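Local coordinates for periplasmic cell division protein (SufI) (Aquifex aeolicus, PDB 6SYY) that probably works as a copper-dependent oxidase of the multicopper oxidase family, with four copper ions bound in the crystal and a methionine-rich loop that takes part in catalysis, at residues Y261-L266 against F361-F366; D229-N234 against N257-R262. All blocks are in the same frame, centred on the assembly; numbering follows the deposited sequence.

Contact 1: Y261-L266 against F361-F366; sequences YRLALL and FEVMEF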
loop_
_atom_site.group_PDB
_atom_site.type_symbol
_atom_site.label_atom_id
_atom_site.label_comp_id
_atom_site.label_asym_id
_atom_site.label_seq_id
_atom_site.Cartn_x
_atom_site.Cartn_y
_atom_site.Cartn_z
ATOM N N TYR A 261 -7.017 -3.937 -8.801
ATOM C CA TYR A 261 -8.019 -4.978 -8.621
ATOM C C TYR A 261 -9.381 -4.364 -8.339
ATOM O O TYR A 261 -9.486 -3.342 -7.653
ATOM C CB TYR A 261 -7.645 -5.924 -7.477
ATOM C CG TYR A 261 -6.319 -6.595 -7.686
ATOM C CD1 TYR A 261 -5.140 -5.977 -7.289
ATOM C CD2 TYR A 261 -6.240 -7.837 -8.290
ATOM C CE1 TYR A 261 -3.921 -6.578 -7.481
ATOM C CE2 TYR A 261 -5.022 -8.448 -8.487
ATOM C CZ TYR A 261 -3.867 -7.812 -8.084
ATOM O OH TYR A 261 -2.652 -8.417 -8.283
ATOM N N ARG A 262 -10.417 -4.999 -8.872
ATOM C CA ARG A 262 -11.804 -4.691 -8.536
ATOM C C ARG A 262 -12.352 -5.956 -7.881
ATOM O O ARG A 262 -12.697 -6.919 -8.572
ATOM C CB ARG A 262 -12.598 -4.281 -9.777
ATOM C CG ARG A 262 -14.006 -3.783 -9.483
ATOM C CD ARG A 262 -14.737 -3.315 -10.742
ATOM N NE ARG A 262 -14.149 -2.113 -11.335
ATOM C CZ ARG A 262 -14.447 -0.868 -10.969
ATOM N NH1 ARG A 262 -15.322 -0.646 -9.999
ATOM N NH2 ARG A 262 -13.864 0.161 -11.572
ATOM N N LEU A 263 -12.417 -5.961 -6.550
ATOM C CA LEU A 263 -12.652 -7.177 -5.777
ATOM C C LEU A 263 -14.099 -7.273 -5.319
ATOM O O LEU A 263 -14.653 -6.306 -4.786
ATOM C CB LEU A 263 -11.731 -7.221 -4.560
ATOM C CG LEU A 263 -10.245 -7.084 -4.863
ATOM C CD1 LEU A 263 -9.479 -7.034 -3.567
ATOM C CD2 LEU A 263 -9.767 -8.237 -5.733
ATOM N N ALA A 264 -14.698 -8.450 -5.505
ATOM C CA ALA A 264 -16.022 -8.759 -4.982
ATOM C C ALA A 264 -15.986 -10.130 -4.322
ATOM O O ALA A 264 -15.049 -10.909 -4.514
ATOM C CB ALA A 264 -17.096 -8.728 -6.081
ATOM N N LEU A 265 -17.017 -10.415 -3.528
ATOM C CA LEU A 265 -17.184 -11.707 -2.868
ATOM C C LEU A 265 -18.410 -12.384 -3.462
ATOM O O LEU A 265 -19.539 -11.924 -3.263
ATOM C CB LEU A 265 -17.318 -11.537 -1.357
ATOM C CG LEU A 265 -16.023 -11.100 -0.672
ATOM C CD1 LEU A 265 -16.276 -10.648 0.756
ATOM C CD2 LEU A 265 -15.013 -12.236 -0.706
ATOM N N LEU A 266 -18.189 -13.464 -4.199
ATOM C CA LEU A 266 -19.259 -14.178 -4.877
ATOM C C LEU A 266 -19.658 -15.388 -4.044
ATOM O O LEU A 266 -18.814 -16.223 -3.704
ATOM C CB LEU A 266 -18.830 -14.605 -6.279
ATOM C CG LEU A 266 -18.328 -13.459 -7.156
ATOM C CD1 LEU A 266 -18.084 -13.939 -8.576
ATOM C CD2 LEU A 266 -19.322 -12.310 -7.134
ATOM N N PHE A 361 -10.884 -12.821 -12.986
ATOM C CA PHE A 361 -10.289 -14.050 -12.479
ATOM C C PHE A 361 -10.503 -14.130 -10.978
ATOM O O PHE A 361 -10.613 -13.104 -10.299
ATOM C CB PHE A 361 -8.788 -14.112 -12.794
ATOM C CG PHE A 361 -8.039 -12.873 -12.401
ATOM C CD1 PHE A 361 -7.816 -11.862 -13.321
ATOM C CD2 PHE A 361 -7.559 -12.714 -11.113
ATOM C CE1 PHE A 361 -7.129 -10.718 -12.963
ATOM C CE2 PHE A 361 -6.882 -11.566 -10.748
ATOM C CZ PHE A 361 -6.660 -10.571 -11.676
ATOM N N GLU A 362 -10.543 -15.356 -10.466
ATOM C CA GLU A 362 -10.648 -15.555 -9.029
ATOM C C GLU A 362 -9.317 -15.242 -8.357
ATOM O O GLU A 362 -8.253 -15.642 -8.839
ATOM C CB GLU A 362 -11.076 -16.990 -8.727
ATOM C CG GLU A 362 -11.110 -17.347 -7.250
ATOM C CD GLU A 362 -11.738 -18.703 -7.001
ATOM O OE1 GLU A 362 -12.639 -19.088 -7.776
ATOM O OE2 GLU A 362 -11.331 -19.385 -6.038
ATOM N N VAL A 363 -9.374 -14.505 -7.251
ATOM C CA VAL A 363 -8.178 -14.240 -6.454
ATOM C C VAL A 363 -8.001 -15.287 -5.363
ATOM O O VAL A 363 -6.890 -15.769 -5.126
ATOM C CB VAL A 363 -8.243 -12.820 -5.860
ATOM C CG1 VAL A 363 -7.074 -12.589 -4.925
ATOM C CG2 VAL A 363 -8.261 -11.780 -6.966
ATOM N N MET A 364 -9.090 -15.668 -4.703
ATOM C CA MET A 364 -8.999 -16.506 -3.519
ATOM C C MET A 364 -10.369 -17.107 -3.227
ATOM O O MET A 364 -11.406 -16.562 -3.618
ATOM C CB MET A 364 -8.484 -15.691 -2.331
ATOM C CG MET A 364 -8.153 -16.491 -1.108
ATOM S SD MET A 364 -7.728 -15.392 0.243
ATOM C CE MET A 364 -7.935 -16.516 1.615
ATOM N N GLU A 365 -10.359 -18.241 -2.531
ATOM C CA GLU A 365 -11.572 -18.965 -2.180
ATOM C C GLU A 365 -11.662 -19.106 -0.668
ATOM O O GLU A 365 -10.695 -19.518 -0.017
ATOM C CB GLU A 365 -11.593 -20.341 -2.850
ATOM C CG GLU A 365 -12.462 -21.370 -2.162
ATOM C CD GLU A 365 -12.277 -22.756 -2.747
ATOM O OE1 GLU A 365 -12.203 -22.865 -3.990
ATOM O OE2 GLU A 365 -12.193 -23.730 -1.967
ATOM N N PHE A 366 -12.817 -18.755 -0.112
ATOM C CA PHE A 366 -13.115 -18.963 1.299
ATOM C C PHE A 366 -14.109 -20.105 1.436
ATOM O O PHE A 366 -15.113 -20.151 0.717
ATOM C CB PHE A 366 -13.687 -17.698 1.940
ATOM C CG PHE A 366 -12.723 -16.559 1.986
ATOM C CD1 PHE A 366 -11.775 -16.480 2.993
ATOM C CD2 PHE A 366 -12.764 -15.561 1.026
ATOM C CE1 PHE A 366 -10.886 -15.428 3.042
ATOM C CE2 PHE A 366 -11.874 -14.507 1.066
ATOM C CZ PHE A 366 -10.933 -14.441 2.077
#

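Contact 2: D229-N234 against N257-R262; sequences DTILVN and NARPYR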
loop_
_atom_site.group_PDB
_atom_site.type_symbol
_atom_site.label_atom_id
_atom_site.label_comp_id
_atom_site.label_asym_id
_atom_site.label_seq_id
_atom_site.Cartn_x
_atom_site.Cartn_y
_atom_site.Cartn_z
ATOM N N ASP A 229 1.105 -13.079 -14.538
ATOM C CA ASP A 229 0.212 -14.123 -15.028
ATOM C C ASP A 229 -0.486 -14.866 -13.890
ATOM O O ASP A 229 -1.594 -15.385 -14.075
ATOM C CB ASP A 229 1.009 -15.102 -15.894
ATOM C CG ASP A 229 0.126 -16.054 -16.671
ATOM O OD1 ASP A 229 -1.091 -15.791 -16.785
ATOM O OD2 ASP A 229 0.654 -17.071 -17.169
ATOM N N THR A 230 0.134 -14.911 -12.714
ATOM C CA THR A 230 -0.325 -15.716 -11.592
ATOM C C THR A 230 -0.633 -14.810 -10.407
ATOM O O THR A 230 0.178 -13.949 -10.054
ATOM C CB THR A 230 0.746 -16.745 -11.207
ATOM O OG1 THR A 230 1.008 -17.604 -12.325
ATOM C CG2 THR A 230 0.299 -17.575 -10.017
ATOM N N ILE A 231 -1.797 -15.006 -9.792
ATOM C CA ILE A 231 -2.212 -14.188 -8.657
ATOM C C ILE A 231 -1.792 -14.872 -7.368
ATOM O O ILE A 231 -1.976 -16.083 -7.198
ATOM C CB ILE A 231 -3.729 -13.940 -8.680
ATOM C CG1 ILE A 231 -4.145 -13.405 -10.048
ATOM C CG2 ILE A 231 -4.114 -12.952 -7.592
ATOM C CD1 ILE A 231 -3.520 -12.062 -10.392
ATOM N N LEU A 232 -1.226 -14.093 -6.451
ATOM C CA LEU A 232 -0.758 -14.595 -5.171
ATOM C C LEU A 232 -1.358 -13.760 -4.052
ATOM O O LEU A 232 -1.577 -12.555 -4.202
ATOM C CB LEU A 232 0.775 -14.559 -5.064
ATOM C CG LEU A 232 1.612 -15.485 -5.953
ATOM C CD1 LEU A 232 1.685 -14.978 -7.378
ATOM C CD2 LEU A 232 3.008 -15.619 -5.380
ATOM N N VAL A 233 -1.636 -14.417 -2.931
ATOM C CA VAL A 233 -2.018 -13.746 -1.696
ATOM C C VAL A 233 -1.042 -14.203 -0.626
ATOM O O VAL A 233 -0.961 -15.399 -0.324
ATOM C CB VAL A 233 -3.466 -14.050 -1.290
ATOM C CG1 VAL A 233 -3.873 -13.171 -0.126
ATOM C CG2 VAL A 233 -4.407 -13.858 -2.467
ATOM N N ASN A 234 -0.285 -13.257 -0.073
ATOM C CA ASN A 234 0.755 -13.573 0.902
ATOM C C ASN A 234 1.722 -14.613 0.344
ATOM O O ASN A 234 2.127 -15.548 1.036
ATOM C CB ASN A 234 0.139 -14.047 2.217
ATOM C CG ASN A 234 -0.906 -13.092 2.734
ATOM O OD1 ASN A 234 -0.904 -11.912 2.385
ATOM N ND2 ASN A 234 -1.810 -13.593 3.571
ATOM N N ASN A 257 2.965 -4.479 -8.879
ATOM C CA ASN A 257 3.715 -3.386 -9.478
ATOM C C ASN A 257 2.815 -2.405 -10.212
ATOM O O ASN A 257 3.117 -1.208 -10.245
ATOM C CB ASN A 257 4.774 -3.929 -10.438
ATOM C CG ASN A 257 5.986 -4.487 -9.717
ATOM O OD1 ASN A 257 5.863 -5.176 -8.703
ATOM N ND2 ASN A 257 7.168 -4.180 -10.232
ATOM N N ALA A 258 1.710 -2.875 -10.791
ATOM C CA ALA A 258 0.925 -2.000 -11.650
ATOM C C ALA A 258 -0.547 -2.379 -11.701
ATOM O O ALA A 258 -1.396 -1.528 -11.987
ATOM C CB ALA A 258 1.505 -2.002 -13.065
ATOM N N ARG A 259 -0.859 -3.640 -11.429
ATOM C CA ARG A 259 -2.212 -4.140 -11.648
ATOM C C ARG A 259 -3.158 -3.653 -10.558
ATOM O O ARG A 259 -2.916 -3.926 -9.374
ATOM C CB ARG A 259 -2.219 -5.658 -11.683
ATOM C CG ARG A 259 -3.611 -6.238 -11.752
ATOM C CD ARG A 259 -3.591 -7.743 -11.637
ATOM N NE ARG A 259 -2.858 -8.385 -12.725
ATOM C CZ ARG A 259 -3.387 -8.683 -13.905
ATOM N NH1 ARG A 259 -4.652 -8.384 -14.151
ATOM N NH2 ARG A 259 -2.655 -9.275 -14.840
ATOM N N PRO A 260 -4.234 -2.948 -10.900
ATOM C CA PRO A 260 -5.298 -2.688 -9.930
ATOM C C PRO A 260 -6.310 -3.824 -9.920
ATOM O O PRO A 260 -6.458 -4.573 -10.888
ATOM C CB PRO A 260 -5.934 -1.396 -10.457
ATOM C CG PRO A 260 -5.800 -1.526 -11.940
ATOM C CD PRO A 260 -4.494 -2.277 -12.186
ATOM N N TYR A 261 -7.017 -3.937 -8.801
ATOM C CA TYR A 261 -8.019 -4.978 -8.621
ATOM C C TYR A 261 -9.381 -4.364 -8.339
ATOM O O TYR A 261 -9.486 -3.342 -7.653
ATOM C CB TYR A 261 -7.645 -5.924 -7.477
ATOM C CG TYR A 261 -6.319 -6.595 -7.686
ATOM C CD1 TYR A 261 -5.140 -5.977 -7.289
ATOM C CD2 TYR A 261 -6.240 -7.837 -8.290
ATOM C CE1 TYR A 261 -3.921 -6.578 -7.481
ATOM C CE2 TYR A 261 -5.022 -8.448 -8.487
ATOM C CZ TYR A 261 -3.867 -7.812 -8.084
ATOM O OH TYR A 261 -2.652 -8.417 -8.283
ATOM N N ARG A 262 -10.417 -4.999 -8.872
ATOM C CA ARG A 262 -11.804 -4.691 -8.536
ATOM C C ARG A 262 -12.352 -5.956 -7.881
ATOM O O ARG A 262 -12.697 -6.919 -8.572
ATOM C CB ARG A 262 -12.598 -4.281 -9.777
ATOM C CG ARG A 262 -14.006 -3.783 -9.483
ATOM C CD ARG A 262 -14.737 -3.315 -10.742
ATOM N NE ARG A 262 -14.149 -2.113 -11.335
ATOM C CZ ARG A 262 -14.447 -0.868 -10.969
ATOM N NH1 ARG A 262 -15.322 -0.646 -9.999
ATOM N NH2 ARG A 262 -13.864 0.161 -11.572
#

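Contact 1: Y261-L266 against F361-F366
Tyr261 and Phe361 meet at about a right angle, the CZ corner of the phenylalanine lying 4.2 Å from CE2 of the tyrosine. Seen from Phe361, the tyrosine carbon arrives at the ring edge, close to its plane, while the phenylalanine comes to the tyrosine ring obliquely, so the two rings share a single contact and no stack forms. Phe361 reaches it with CG set between its backbone N and carbonyl carbon (chi1 50°), the most crowded of the three staggered choices.

One step along, Leu263 and Val363 also cross nearly perpendicularly, and single methyls do the touching, CD2 of the leucine resting 4.0 Å from CG2 of the valine. At the far end CD2 of Leu265 comes to CE2 of Phe366 at 4.3 Å, a ring that also packs against Phe250 and Phe307. Three separate apolar touches, with no hydrogen bond among them, thus span two strands whose segment axes come within 8.8 Å, their N-to-C directions 58° apart. The polar tip of Tyr261 is satisfied from another quarter, by the Ser256 hydroxyl.

Both strands are neighbours of strand 315-321, which pairs antiparallel with each, so they meet through side chains and not backbone. Arg262 and Ala264 bond to Phe321 and Tyr319, while Val363 and Met364 form a classic beta bulge opposite Leu318. Strand 261-267 also bonds to 293-295, and Ile205 of strand 200-208 touches Tyr261 and Leu263, in a region whose family assignment is consistent with a cupredoxin-like beta barrel.

Contact 2: D229-N234 against N257-R262
A single methyl group, CD1 of Ile231, carries this whole contact, meeting both Arg259 and Tyr261 from the tip of a folded side chain. The second torsion turns that tip back instead of extending it (chi2 -63°), and CD1 comes to lie near the plane of the tyrosine ring, at its edge: 4.3 Å from OH and 4.4 Å from CE2 of Tyr261. The same methyl sits 4.4 Å from NE of Arg259, approaching the guanidinium obliquely.

The two receiving side chains are themselves paired. Over one face of the Tyr261 ring lies CG of Arg259, 4.0 Å above the plane and displaced toward the rim, while the isoleucine methyl lies at the ring edge. The arginine then runs on to its charged end, where NE bridges to Asp207 and NH1 to Asp357; these two carboxylates probably limit the rotation of the guanidinium. Asp229 is more remote, its OD1 7.0 Å from NH2 of Arg259, and poorly ordered, so at most it adds a weak long-range attraction. Tyr261 OH, although beside the methyl, has its hydrogen bond with Ser256.

The contact buries 105 Å² in all and joins strand 230-233 to the segment leading into strand 261-267. Strand 230-233 pairs with strand 200-208, to which the Arg259–Asp207 salt bridge also links that segment, and Asp229 and Thr230 make a classic beta bulge opposite Lys208. Through Asn257 and Ala258 the 257-260 connection touches helix 512-516, which carries the copper ligand His514.

How the contacts relate
Followed from the N terminus, the chain lays down 229-234, returns after 22 residues at 257-262 to close contact 2, and without pause enters contact 1, which closes over 94 residues at 361-366. The two loops run in succession, sharing Tyr261 and Arg262, and neither encloses the other. The longer loop includes the unmodelled, methionine-rich 327-354. Both contacts converge where strand 361-370 passes strand 230-233: Phe361 CE2 packs 3.4 Å from Ile231 CG1, and Val363 CG1 lies 3.8 Å from Val233 CG2. Together they tie three strands, 230-233, 261-267 and 361-370, through side chains that pack against one another.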